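Local atomic coordinates of putative phosphomannomutase (Thermus thermophilus, PDB entry 1TUO), a protein that probably interconverts phosphorylated sugars as a magnesium-dependent mutase of the phosphohexose mutase family, with phosphopentomutase or phosphomannomutase activity suggested. Residues A[278-292]-A[321-333]. Sequence-based numbering, arbitrary orientation.
Sequences RFRKGHRGRAVKNFA and EFLKGDCFIGGEE
Val288 and Gly330 mark the middle of a parallel strand pairing at the centre of the four-stranded sheet of domain III, an alpha/beta/alpha unit of the phosphohexose mutase family. Strand 286-290 and segment 329-331 run parallel, their axes 9° apart. Val288 N donates to Ile329 O (3.0 Å) and Val288 O accepts from Gly331 N (2.8 Å), while Arg286 bonds Asp326 O and Phe328 N in the same manner; the second strand gains a residue at Phe328, where the chain turns a corner. There Phe328 O lies in the guanidinium plane of Arg278 and accepts side-on from both NE (2.9 Å) and NH2 (2.7 Å); the bend at chi3 (71°) brings them round, and NH2 also reaches Glu341. The Phe328 ring, turned toward helix 267-280, meets Arg278 CB at its edge. On the sheet face that carries Arg286, Val288 and Cys327, Val288 CG2 touches Cys327 SG (3.6 Å), which also lies over one face of the Arg286 guanidinium. NH1 and NH2 of that group converge end-on on Glu321 OE2, with guanidinium and carboxylate 72° apart; Lys324 NZ takes the syn lone pair of the same oxygen (2.6 Å). At the C-terminal end of strand 286-290, Asn290 ND2 donates to Glu333 OE1 (2.9 Å), and Asn290 OD1 closes an Asx turn on Ala292 N. Two cations sharing Glu321 OE2 probably favour its ionised form, and the Arg286 arm ties Glu321, on helix 315-322, to strand 286-290.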
loop_
_atom_site.group_PDB
_atom_site.type_symbol
_atom_site.label_atom_id
_atom_site.label_comp_id
_atom_site.label_asym_id
_atom_site.label_seq_id
_atom_site.Cartn_x
_atom_site.Cartn_y
_atom_site.Cartn_z
ATOM N N ARG A 278 -7.538 0.948 -16.980
ATOM C CA ARG A 278 -8.441 2.021 -16.578
ATOM C C ARG A 278 -8.538 3.098 -17.652
ATOM O O ARG A 278 -9.616 3.643 -17.896
ATOM C CB ARG A 278 -7.988 2.625 -15.242
ATOM C CG ARG A 278 -8.289 1.723 -14.047
ATOM C CD ARG A 278 -7.538 2.153 -12.784
ATOM N NE ARG A 278 -8.020 3.400 -12.182
ATOM C CZ ARG A 278 -9.170 3.536 -11.521
ATOM N NH1 ARG A 278 -9.987 2.503 -11.370
ATOM N NH2 ARG A 278 -9.492 4.707 -10.981
ATOM N N PHE A 279 -7.418 3.400 -18.301
ATOM C CA PHE A 279 -7.429 4.403 -19.353
ATOM C C PHE A 279 -8.321 3.935 -20.498
ATOM O O PHE A 279 -9.112 4.712 -21.042
ATOM C CB PHE A 279 -6.024 4.642 -19.898
ATOM C CG PHE A 279 -5.998 5.532 -21.103
ATOM C CD1 PHE A 279 -6.032 6.911 -20.965
ATOM C CD2 PHE A 279 -5.982 4.986 -22.381
ATOM C CE1 PHE A 279 -6.054 7.738 -22.086
ATOM C CE2 PHE A 279 -6.005 5.802 -23.506
ATOM C CZ PHE A 279 -6.042 7.181 -23.354
ATOM N N ARG A 280 -8.184 2.668 -20.871
ATOM C CA ARG A 280 -8.979 2.130 -21.970
ATOM C C ARG A 280 -10.466 2.040 -21.616
ATOM O O ARG A 280 -11.308 2.013 -22.507
ATOM C CB ARG A 280 -8.433 0.764 -22.415
ATOM C CG ARG A 280 -7.048 0.865 -23.059
ATOM C CD ARG A 280 -6.418 -0.490 -23.396
ATOM N NE ARG A 280 -7.011 -1.140 -24.565
ATOM C CZ ARG A 280 -6.502 -2.224 -25.145
ATOM N NH1 ARG A 280 -5.393 -2.774 -24.664
ATOM N NH2 ARG A 280 -7.098 -2.764 -26.202
ATOM N N LYS A 281 -10.782 2.000 -20.324
ATOM C CA LYS A 281 -12.180 1.953 -19.894
ATOM C C LYS A 281 -12.798 3.341 -19.997
ATOM O O LYS A 281 -14.004 3.505 -19.808
ATOM C CB LYS A 281 -12.311 1.455 -18.452
ATOM C CG LYS A 281 -12.276 -0.052 -18.306
ATOM C CD LYS A 281 -12.589 -0.485 -16.877
ATOM C CE LYS A 281 -14.009 -0.117 -16.477
ATOM N NZ LYS A 281 -14.343 -0.586 -15.100
ATOM N N GLY A 282 -11.970 4.341 -20.280
ATOM C CA GLY A 282 -12.481 5.693 -20.413
ATOM C C GLY A 282 -12.096 6.683 -19.329
ATOM O O GLY A 282 -12.435 7.862 -19.430
ATOM N N HIS A 283 -11.400 6.223 -18.293
ATOM C CA HIS A 283 -10.981 7.122 -17.219
ATOM C C HIS A 283 -10.010 8.158 -17.779
ATOM O O HIS A 283 -9.076 7.817 -18.510
ATOM C CB HIS A 283 -10.283 6.352 -16.095
ATOM C CG HIS A 283 -11.179 5.421 -15.339
ATOM N ND1 HIS A 283 -11.805 4.344 -15.929
ATOM C CD2 HIS A 283 -11.526 5.388 -14.030
ATOM C CE1 HIS A 283 -12.496 3.685 -15.016
ATOM N NE2 HIS A 283 -12.344 4.298 -13.855
ATOM N N ARG A 284 -10.229 9.420 -17.431
ATOM C CA ARG A 284 -9.361 10.488 -17.901
ATOM C C ARG A 284 -8.698 11.205 -16.739
ATOM O O ARG A 284 -9.067 11.011 -15.581
ATOM C CB ARG A 284 -10.151 11.488 -18.748
ATOM C CG ARG A 284 -9.725 11.511 -20.210
ATOM C CD ARG A 284 -9.796 10.120 -20.818
ATOM N NE ARG A 284 -9.313 10.081 -22.196
ATOM C CZ ARG A 284 -9.238 8.973 -22.926
ATOM N NH1 ARG A 284 -9.615 7.810 -22.410
ATOM N NH2 ARG A 284 -8.794 9.026 -24.174
ATOM N N GLY A 285 -7.716 12.034 -17.063
ATOM C CA GLY A 285 -6.999 12.766 -16.039
ATOM C C GLY A 285 -5.540 12.359 -16.072
ATOM O O GLY A 285 -5.036 11.915 -17.099
ATOM N N ARG A 286 -4.861 12.496 -14.945
ATOM C CA ARG A 286 -3.450 12.147 -14.884
ATOM C C ARG A 286 -3.175 10.981 -13.946
ATOM O O ARG A 286 -3.995 10.635 -13.096
ATOM C CB ARG A 286 -2.649 13.367 -14.434
ATOM C CG ARG A 286 -3.226 13.993 -13.185
ATOM C CD ARG A 286 -2.555 15.302 -12.794
ATOM N NE ARG A 286 -3.216 15.858 -11.617
ATOM C CZ ARG A 286 -2.592 16.252 -10.511
ATOM N NH1 ARG A 286 -1.268 16.165 -10.412
ATOM N NH2 ARG A 286 -3.298 16.721 -9.495
ATOM N N ALA A 287 -2.017 10.364 -14.132
ATOM C CA ALA A 287 -1.583 9.264 -13.288
ATOM C C ALA A 287 -0.512 9.888 -12.401
ATOM O O ALA A 287 0.265 10.724 -12.866
ATOM C CB ALA A 287 -0.981 8.148 -14.141
ATOM N N VAL A 288 -0.472 9.498 -11.130
ATOM C CA VAL A 288 0.519 10.038 -10.210
ATOM C C VAL A 288 1.425 8.895 -9.761
ATOM O O VAL A 288 0.944 7.813 -9.442
ATOM C CB VAL A 288 -0.158 10.679 -8.976
ATOM C CG1 VAL A 288 0.879 11.430 -8.142
ATOM C CG2 VAL A 288 -1.282 11.610 -9.428
ATOM N N LYS A 289 2.732 9.135 -9.760
ATOM C CA LYS A 289 3.697 8.104 -9.369
ATOM C C LYS A 289 4.847 8.704 -8.580
ATOM O O LYS A 289 5.218 9.856 -8.798
ATOM C CB LYS A 289 4.268 7.416 -10.619
ATOM C CG LYS A 289 4.894 8.392 -11.622
ATOM C CD LYS A 289 5.770 7.697 -12.674
ATOM C CE LYS A 289 7.255 7.812 -12.322
ATOM N NZ LYS A 289 8.167 7.346 -13.417
ATOM N N ASN A 290 5.420 7.941 -7.652
ATOM C CA ASN A 290 6.554 8.491 -6.929
ATOM C C ASN A 290 7.809 8.325 -7.786
ATOM O O ASN A 290 7.783 7.672 -8.836
ATOM C CB ASN A 290 6.721 7.867 -5.526
ATOM C CG ASN A 290 7.307 6.459 -5.541
ATOM O OD1 ASN A 290 8.030 6.063 -6.458
ATOM N ND2 ASN A 290 7.022 5.708 -4.479
ATOM N N PHE A 291 8.898 8.930 -7.331
ATOM C CA PHE A 291 10.180 8.949 -8.031
ATOM C C PHE A 291 10.825 7.611 -8.411
ATOM O O PHE A 291 11.646 7.565 -9.324
ATOM C CB PHE A 291 11.157 9.781 -7.193
ATOM C CG PHE A 291 12.302 10.367 -7.969
ATOM C CD1 PHE A 291 12.090 10.982 -9.199
ATOM C CD2 PHE A 291 13.589 10.369 -7.430
ATOM C CE1 PHE A 291 13.140 11.596 -9.884
ATOM C CE2 PHE A 291 14.643 10.980 -8.103
ATOM C CZ PHE A 291 14.420 11.596 -9.332
ATOM N N ALA A 292 10.465 6.531 -7.727
ATOM C CA ALA A 292 11.071 5.233 -8.015
ATOM C C ALA A 292 10.232 4.328 -8.912
ATOM O O ALA A 292 10.591 3.172 -9.157
ATOM C CB ALA A 292 11.401 4.515 -6.705
ATOM N N GLU A 321 -2.365 15.270 -4.484
ATOM C CA GLU A 321 -2.779 15.386 -5.877
ATOM C C GLU A 321 -4.158 14.787 -6.140
ATOM O O GLU A 321 -4.929 15.323 -6.933
ATOM C CB GLU A 321 -1.722 14.760 -6.794
ATOM C CG GLU A 321 -0.392 15.510 -6.744
ATOM C CD GLU A 321 -0.580 17.023 -6.850
ATOM O OE1 GLU A 321 -0.244 17.745 -5.885
ATOM O OE2 GLU A 321 -1.079 17.488 -7.899
ATOM N N PHE A 322 -4.472 13.678 -5.477
ATOM C CA PHE A 322 -5.780 13.047 -5.642
ATOM C C PHE A 322 -6.887 14.031 -5.262
ATOM O O PHE A 322 -7.895 14.159 -5.961
ATOM C CB PHE A 322 -5.893 11.822 -4.735
ATOM C CG PHE A 322 -5.434 10.537 -5.367
ATOM C CD1 PHE A 322 -4.485 10.532 -6.384
ATOM C CD2 PHE A 322 -5.922 9.317 -4.897
ATOM C CE1 PHE A 322 -4.025 9.336 -6.926
ATOM C CE2 PHE A 322 -5.467 8.110 -5.431
ATOM C CZ PHE A 322 -4.515 8.120 -6.448
ATOM N N LEU A 323 -6.688 14.721 -4.144
ATOM C CA LEU A 323 -7.677 15.673 -3.656
ATOM C C LEU A 323 -7.918 16.819 -4.640
ATOM O O LEU A 323 -8.903 17.550 -4.517
ATOM C CB LEU A 323 -7.257 16.195 -2.276
ATOM C CG LEU A 323 -7.171 15.099 -1.198
ATOM C CD1 LEU A 323 -6.712 15.692 0.125
ATOM C CD2 LEU A 323 -8.531 14.430 -1.032
ATOM N N LYS A 324 -7.029 16.963 -5.623
ATOM C CA LYS A 324 -7.175 17.998 -6.646
ATOM C C LYS A 324 -8.362 17.597 -7.526
ATOM O O LYS A 324 -9.020 18.445 -8.129
ATOM C CB LYS A 324 -5.892 18.107 -7.488
ATOM C CG LYS A 324 -5.826 19.338 -8.396
ATOM C CD LYS A 324 -4.485 19.452 -9.149
ATOM C CE LYS A 324 -3.293 19.604 -8.197
ATOM N NZ LYS A 324 -1.973 19.768 -8.904
ATOM N N GLY A 325 -8.616 16.293 -7.601
ATOM C CA GLY A 325 -9.742 15.779 -8.366
ATOM C C GLY A 325 -9.579 15.556 -9.859
ATOM O O GLY A 325 -10.574 15.386 -10.570
ATOM N N ASP A 326 -8.342 15.531 -10.343
ATOM C CA ASP A 326 -8.098 15.338 -11.767
ATOM C C ASP A 326 -7.183 14.142 -12.044
ATOM O O ASP A 326 -6.483 14.116 -13.054
ATOM C CB ASP A 326 -7.485 16.615 -12.355
ATOM C CG ASP A 326 -7.452 16.609 -13.873
ATOM O OD1 ASP A 326 -6.880 17.557 -14.459
ATOM O OD2 ASP A 326 -8.000 15.668 -14.486
ATOM N N CYS A 327 -7.200 13.152 -11.153
ATOM C CA CYS A 327 -6.362 11.959 -11.307
ATOM C C CYS A 327 -7.218 10.703 -11.503
ATOM O O CYS A 327 -8.398 10.693 -11.142
ATOM C CB CYS A 327 -5.494 11.757 -10.059
ATOM S SG CYS A 327 -4.494 13.166 -9.531
ATOM N N PHE A 328 -6.638 9.646 -12.076
ATOM C CA PHE A 328 -7.389 8.400 -12.240
ATOM C C PHE A 328 -6.663 7.203 -11.628
ATOM O O PHE A 328 -7.207 6.107 -11.551
ATOM C CB PHE A 328 -7.753 8.129 -13.716
ATOM C CG PHE A 328 -6.600 7.698 -14.584
ATOM C CD1 PHE A 328 -5.737 8.635 -15.141
ATOM C CD2 PHE A 328 -6.406 6.351 -14.880
ATOM C CE1 PHE A 328 -4.692 8.235 -15.987
ATOM C CE2 PHE A 328 -5.373 5.941 -15.716
ATOM C CZ PHE A 328 -4.515 6.881 -16.273
ATOM N N ILE A 329 -5.434 7.424 -11.176
ATOM C CA ILE A 329 -4.670 6.357 -10.534
ATOM C C ILE A 329 -3.408 6.941 -9.910
ATOM O O ILE A 329 -2.886 7.949 -10.379
ATOM C CB ILE A 329 -4.292 5.244 -11.547
ATOM C CG1 ILE A 329 -3.882 3.973 -10.796
ATOM C CG2 ILE A 329 -3.158 5.714 -12.449
ATOM C CD1 ILE A 329 -3.695 2.760 -11.711
ATOM N N GLY A 330 -2.933 6.321 -8.834
ATOM C CA GLY A 330 -1.723 6.797 -8.181
ATOM C C GLY A 330 -0.966 5.597 -7.655
ATOM O O GLY A 330 -1.563 4.707 -7.057
ATOM N N GLY A 331 0.344 5.549 -7.856
ATOM C CA GLY A 331 1.050 4.378 -7.371
ATOM C C GLY A 331 2.478 4.573 -6.929
ATOM O O GLY A 331 3.132 5.567 -7.254
ATOM N N GLU A 332 2.953 3.592 -6.171
ATOM C CA GLU A 332 4.312 3.585 -5.660
ATOM C C GLU A 332 5.030 2.334 -6.152
ATOM O O GLU A 332 4.402 1.388 -6.625
ATOM C CB GLU A 332 4.293 3.595 -4.138
ATOM C CG GLU A 332 3.652 4.821 -3.534
ATOM C CD GLU A 332 3.599 4.738 -2.030
ATOM O OE1 GLU A 332 3.648 5.795 -1.372
ATOM O OE2 GLU A 332 3.501 3.607 -1.510
ATOM N N GLU A 333 6.349 2.331 -6.029
ATOM C CA GLU A 333 7.153 1.199 -6.463
ATOM C C GLU A 333 7.064 0.028 -5.486
ATOM O O GLU A 333 7.628 -1.037 -5.735
ATOM C CB GLU A 333 8.608 1.641 -6.619
ATOM C CG GLU A 333 8.992 2.775 -5.690
ATOM C CD GLU A 333 8.756 2.442 -4.231
ATOM O OE1 GLU A 333 8.202 3.296 -3.506
ATOM O OE2 GLU A 333 9.132 1.326 -3.811
HETATM O O HOH W 1 5.305 7.526 -2.671
#